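Local coordinates for light harvesting complex 1 Protein W (Rhodopseudomonas palustris, PDB 6Z5S) that forms part of the light-harvesting 1 complex, where it packs by bacteriochlorophyll a and spirilloxanthin and probably interrupts the ring to let quinones pass, at residues A[30-41]-A[82-93]. Sequence-based numbering, arbitrary orientation.
Sequences KLYCQAAGAASM and LFVGPVVFWFFR. With CRT (spirilloxanthin), chain B.
Phe89 packs one face of its ring against the backbone of Ala36 and Gly37, an instructive case of an aromatic side chain seated on a glycine. The CA of Gly37 makes a CH-pi contact 3.9 Å from the ring centroid of Phe89, while Ala36 CB touches CE1 and Tyr32 CB meets the ring edge. With CG turned opposite the backbone N (chi1 161°), the Phe89 ring reaches across to this backbone. Tyr32 CB also packs on Phe92 CE2. Farther along, Pro86 CG meets Met41 CE at 3.7 Å, and Leu82 CD1 packs on Met41 CG.

Between the two segments the one hydrogen bond is weak, from Ser40 OG to Gly85 O (2.8 Å), which also accepts Phe89 N. Gly85 CA approaches Ser40 O at 3.3 Å in a CA-H...O contact. Within 30-41, Lys30 NZ hydrogen-bonds Tyr32 OH.

The Tyr32 ring and Arg93 guanidinium planes are 87° apart: Tyr32 CD1 lies at the guanidinium edge, 3.2 Å from Arg93 NH1, with Arg93 NE over one ring face.

Gln34 and Ala35, outside the helix contact, touch spirilloxanthin; Met41 touches bacteriochlorophyll a, and helix 10-24 flanks Ser40, Phe89 and Phe92. Tyr32 and residues after Phe89 extend a pairing of predicted transmembrane helices, whose short segments 37-41 and 82-89 run roughly antiparallel (146°), closely packed at Gly37 and Gly85, within a three-helix membrane subunit.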
# COMPACT_ATOMS: atom_id res chain seq x y z
N LYS A 30 -12.22 23.31 41.79
CA LYS A 30 -11.11 23.48 40.85
C LYS A 30 -9.76 23.56 41.57
O LYS A 30 -8.74 23.86 40.94
CB LYS A 30 -11.33 24.70 39.95
CG LYS A 30 -10.40 24.80 38.76
CD LYS A 30 -10.24 23.47 38.05
CE LYS A 30 -11.46 23.12 37.23
NZ LYS A 30 -11.21 21.91 36.39
N LEU A 31 -9.73 23.30 42.87
CA LEU A 31 -8.47 23.10 43.57
C LEU A 31 -8.02 21.65 43.53
O LEU A 31 -6.91 21.35 43.98
CB LEU A 31 -8.58 23.62 45.01
CG LEU A 31 -7.31 23.85 45.82
CD1 LEU A 31 -7.45 25.07 46.69
CD2 LEU A 31 -7.01 22.66 46.70
N TYR A 32 -8.83 20.76 42.96
CA TYR A 32 -8.32 19.44 42.60
C TYR A 32 -7.24 19.55 41.53
O TYR A 32 -6.18 18.92 41.64
CB TYR A 32 -9.46 18.54 42.12
CG TYR A 32 -9.84 18.72 40.67
CD1 TYR A 32 -10.59 19.81 40.26
CD2 TYR A 32 -9.43 17.81 39.71
CE1 TYR A 32 -10.93 19.98 38.93
CE2 TYR A 32 -9.77 17.98 38.38
CZ TYR A 32 -10.52 19.07 38.00
OH TYR A 32 -10.86 19.24 36.68
N CYS A 33 -7.48 20.38 40.51
CA CYS A 33 -6.51 20.69 39.46
C CYS A 33 -5.33 21.47 40.01
O CYS A 33 -4.41 21.79 39.25
CB CYS A 33 -7.20 21.48 38.35
SG CYS A 33 -6.22 21.87 36.90
N GLN A 34 -5.34 21.76 41.30
CA GLN A 34 -4.38 22.60 41.98
C GLN A 34 -3.65 21.74 43.00
O GLN A 34 -3.72 20.51 42.96
CB GLN A 34 -5.10 23.81 42.58
CG GLN A 34 -5.82 24.62 41.49
CD GLN A 34 -6.62 25.79 42.02
OE1 GLN A 34 -7.07 25.79 43.16
NE2 GLN A 34 -6.81 26.80 41.18
N ALA A 35 -2.92 22.38 43.92
CA ALA A 35 -2.04 21.60 44.78
C ALA A 35 -2.83 20.82 45.81
O ALA A 35 -2.60 20.93 47.02
CB ALA A 35 -1.04 22.51 45.49
N ALA A 36 -3.78 20.02 45.34
CA ALA A 36 -4.39 18.97 46.13
C ALA A 36 -4.06 17.61 45.53
O ALA A 36 -3.44 16.78 46.19
CB ALA A 36 -5.90 19.19 46.23
N GLY A 37 -4.42 17.39 44.26
CA GLY A 37 -3.99 16.18 43.59
C GLY A 37 -2.50 16.16 43.33
O GLY A 37 -1.87 15.10 43.35
N ALA A 38 -1.90 17.33 43.08
CA ALA A 38 -0.47 17.40 42.83
C ALA A 38 0.32 17.11 44.10
O ALA A 38 1.27 16.33 44.08
CB ALA A 38 -0.10 18.76 42.26
N ALA A 39 -0.05 17.75 45.21
CA ALA A 39 0.63 17.50 46.47
C ALA A 39 0.37 16.09 46.97
O ALA A 39 1.25 15.49 47.60
CB ALA A 39 0.21 18.53 47.51
N SER A 40 -0.82 15.55 46.71
CA SER A 40 -1.10 14.16 47.05
C SER A 40 -0.21 13.20 46.28
O SER A 40 -0.05 12.05 46.70
CB SER A 40 -2.56 13.83 46.77
OG SER A 40 -2.82 12.46 47.00
N MET A 41 0.37 13.64 45.16
CA MET A 41 1.25 12.78 44.39
C MET A 41 2.67 12.79 44.96
O MET A 41 3.31 11.73 45.04
CB MET A 41 1.27 13.23 42.94
CG MET A 41 2.02 12.31 42.01
SD MET A 41 2.01 12.92 40.32
CE MET A 41 0.29 12.70 39.89
N LEU A 82 3.60 7.09 44.57
CA LEU A 82 3.41 8.12 43.56
C LEU A 82 2.10 7.93 42.81
O LEU A 82 1.55 8.90 42.27
CB LEU A 82 4.58 8.11 42.58
CG LEU A 82 5.00 9.43 41.95
CD1 LEU A 82 5.42 10.41 43.02
CD2 LEU A 82 6.12 9.20 40.97
N PHE A 83 1.59 6.70 42.76
CA PHE A 83 0.31 6.39 42.13
C PHE A 83 -0.84 6.32 43.12
O PHE A 83 -1.95 6.75 42.81
CB PHE A 83 0.40 5.06 41.37
CG PHE A 83 1.02 5.18 40.01
CD1 PHE A 83 0.24 5.50 38.91
CD2 PHE A 83 2.37 4.97 39.83
CE1 PHE A 83 0.81 5.61 37.66
CE2 PHE A 83 2.95 5.08 38.59
CZ PHE A 83 2.16 5.40 37.50
N VAL A 84 -0.60 5.77 44.32
CA VAL A 84 -1.69 5.60 45.27
C VAL A 84 -2.14 6.93 45.86
O VAL A 84 -3.26 7.03 46.36
CB VAL A 84 -1.30 4.63 46.40
CG1 VAL A 84 -0.50 5.34 47.47
CG2 VAL A 84 -2.54 4.00 47.01
N GLY A 85 -1.29 7.95 45.82
CA GLY A 85 -1.69 9.27 46.26
C GLY A 85 -2.88 9.81 45.50
O GLY A 85 -3.95 10.05 46.07
N PRO A 86 -2.72 10.01 44.18
CA PRO A 86 -3.81 10.63 43.41
C PRO A 86 -5.11 9.85 43.40
O PRO A 86 -6.18 10.46 43.42
CB PRO A 86 -3.21 10.72 42.00
CG PRO A 86 -1.75 10.74 42.22
CD PRO A 86 -1.50 9.86 43.38
N VAL A 87 -5.06 8.51 43.38
CA VAL A 87 -6.32 7.77 43.31
C VAL A 87 -7.06 7.85 44.63
O VAL A 87 -8.30 7.89 44.65
CB VAL A 87 -6.07 6.31 42.87
CG1 VAL A 87 -5.16 6.29 41.66
CG2 VAL A 87 -5.49 5.49 44.00
N VAL A 88 -6.35 7.89 45.75
CA VAL A 88 -7.02 8.09 47.03
C VAL A 88 -7.57 9.50 47.11
O VAL A 88 -8.67 9.72 47.62
CB VAL A 88 -6.07 7.78 48.20
CG1 VAL A 88 -6.66 8.26 49.50
CG2 VAL A 88 -5.80 6.29 48.27
N PHE A 89 -6.82 10.48 46.61
CA PHE A 89 -7.33 11.85 46.63
C PHE A 89 -8.57 12.00 45.76
O PHE A 89 -9.46 12.78 46.10
CB PHE A 89 -6.27 12.84 46.17
CG PHE A 89 -6.83 14.15 45.73
CD1 PHE A 89 -7.19 15.10 46.66
CD2 PHE A 89 -7.05 14.43 44.40
CE1 PHE A 89 -7.73 16.30 46.28
CE2 PHE A 89 -7.59 15.63 44.00
CZ PHE A 89 -7.93 16.56 44.95
N TRP A 90 -8.64 11.26 44.66
CA TRP A 90 -9.74 11.40 43.71
C TRP A 90 -11.10 11.31 44.37
O TRP A 90 -12.10 11.79 43.82
CB TRP A 90 -9.62 10.33 42.62
CG TRP A 90 -10.55 10.54 41.47
CD1 TRP A 90 -11.33 9.59 40.88
CD2 TRP A 90 -10.79 11.76 40.76
NE1 TRP A 90 -12.04 10.15 39.85
CE2 TRP A 90 -11.73 11.48 39.76
CE3 TRP A 90 -10.30 13.07 40.88
CZ2 TRP A 90 -12.19 12.45 38.87
CZ3 TRP A 90 -10.76 14.03 40.01
CH2 TRP A 90 -11.70 13.72 39.02
N PHE A 91 -11.17 10.72 45.56
CA PHE A 91 -12.42 10.73 46.31
C PHE A 91 -12.84 12.13 46.72
O PHE A 91 -14.00 12.32 47.09
CB PHE A 91 -12.28 9.82 47.51
CG PHE A 91 -12.33 8.36 47.17
CD1 PHE A 91 -12.44 7.95 45.86
CD2 PHE A 91 -12.27 7.40 48.16
CE1 PHE A 91 -12.49 6.62 45.53
CE2 PHE A 91 -12.33 6.06 47.85
CZ PHE A 91 -12.43 5.67 46.53
N PHE A 92 -11.95 13.12 46.63
CA PHE A 92 -12.37 14.52 46.78
C PHE A 92 -13.45 14.87 45.76
O PHE A 92 -14.58 15.20 46.13
CB PHE A 92 -11.17 15.45 46.61
CG PHE A 92 -11.55 16.86 46.23
CD1 PHE A 92 -12.08 17.72 47.17
CD2 PHE A 92 -11.37 17.33 44.95
CE1 PHE A 92 -12.42 19.01 46.84
CE2 PHE A 92 -11.72 18.62 44.61
CZ PHE A 92 -12.24 19.46 45.56
N ARG A 93 -13.11 14.80 44.48
CA ARG A 93 -14.11 15.05 43.45
C ARG A 93 -15.20 13.99 43.49
O ARG A 93 -16.36 14.28 43.16
CB ARG A 93 -13.44 15.10 42.07
CG ARG A 93 -14.39 15.24 40.89
CD ARG A 93 -15.12 16.59 40.87
NE ARG A 93 -14.23 17.72 40.64
CZ ARG A 93 -14.61 18.99 40.70
NH1 ARG A 93 -13.73 19.96 40.48
NH2 ARG A 93 -15.87 19.29 40.98
C1M CRT B . -10.03 29.07 41.98
O1 CRT B . -9.18 29.27 43.10
C1 CRT B . -8.26 30.38 43.07
C2 CRT B . -7.38 30.19 41.84
C3 CRT B . -9.07 31.66 42.99
C4 CRT B . -7.40 30.38 44.34
C5 CRT B . -6.48 29.21 44.51
C6 CRT B . -5.15 29.27 44.47
C7 CRT B . -4.24 28.20 44.55
C8 CRT B . -4.73 26.88 45.00
C9 CRT B . -2.90 28.33 44.19
C10 CRT B . -1.90 27.38 44.18
C11 CRT B . -0.64 27.59 43.66
C12 CRT B . 0.48 26.76 43.68
C13 CRT B . 0.38 25.46 44.35
C14 CRT B . 1.70 27.11 43.08
C15 CRT B . 2.90 26.43 43.08
C16 CRT B . 4.03 26.90 42.45
C17 CRT B . 5.29 26.32 42.31
C18 CRT B . 5.62 25.11 43.08
C19 CRT B . 6.24 26.84 41.43
C20 CRT B . 7.44 26.31 41.02
C21 CRT B . 8.26 26.75 39.99
C22 CRT B . 9.42 26.22 39.49
C23 CRT B . 10.12 26.58 38.33
C24 CRT B . 9.65 27.74 37.54
C25 CRT B . 11.23 25.87 37.88
C26 CRT B . 11.96 26.01 36.72
C27 CRT B . 12.96 25.13 36.41
C28 CRT B . 13.80 25.07 35.29
C29 CRT B . 13.73 26.13 34.27
C30 CRT B . 14.69 24.01 35.12
C31 CRT B . 15.55 23.70 34.10
C32 CRT B . 16.33 22.58 34.23
C33 CRT B . 17.25 22.00 33.35
C34 CRT B . 17.42 22.57 32.00
C35 CRT B . 18.01 20.90 33.73
C36 CRT B . 18.84 20.17 33.01
C37 CRT B . 19.54 18.96 33.53
C38 CRT B . 19.16 17.63 32.86
C39 CRT B . 19.89 16.48 33.52
C40 CRT B . 17.65 17.44 32.90
O2 CRT B . 19.55 17.71 31.48
C2M CRT B . 19.34 16.58 30.67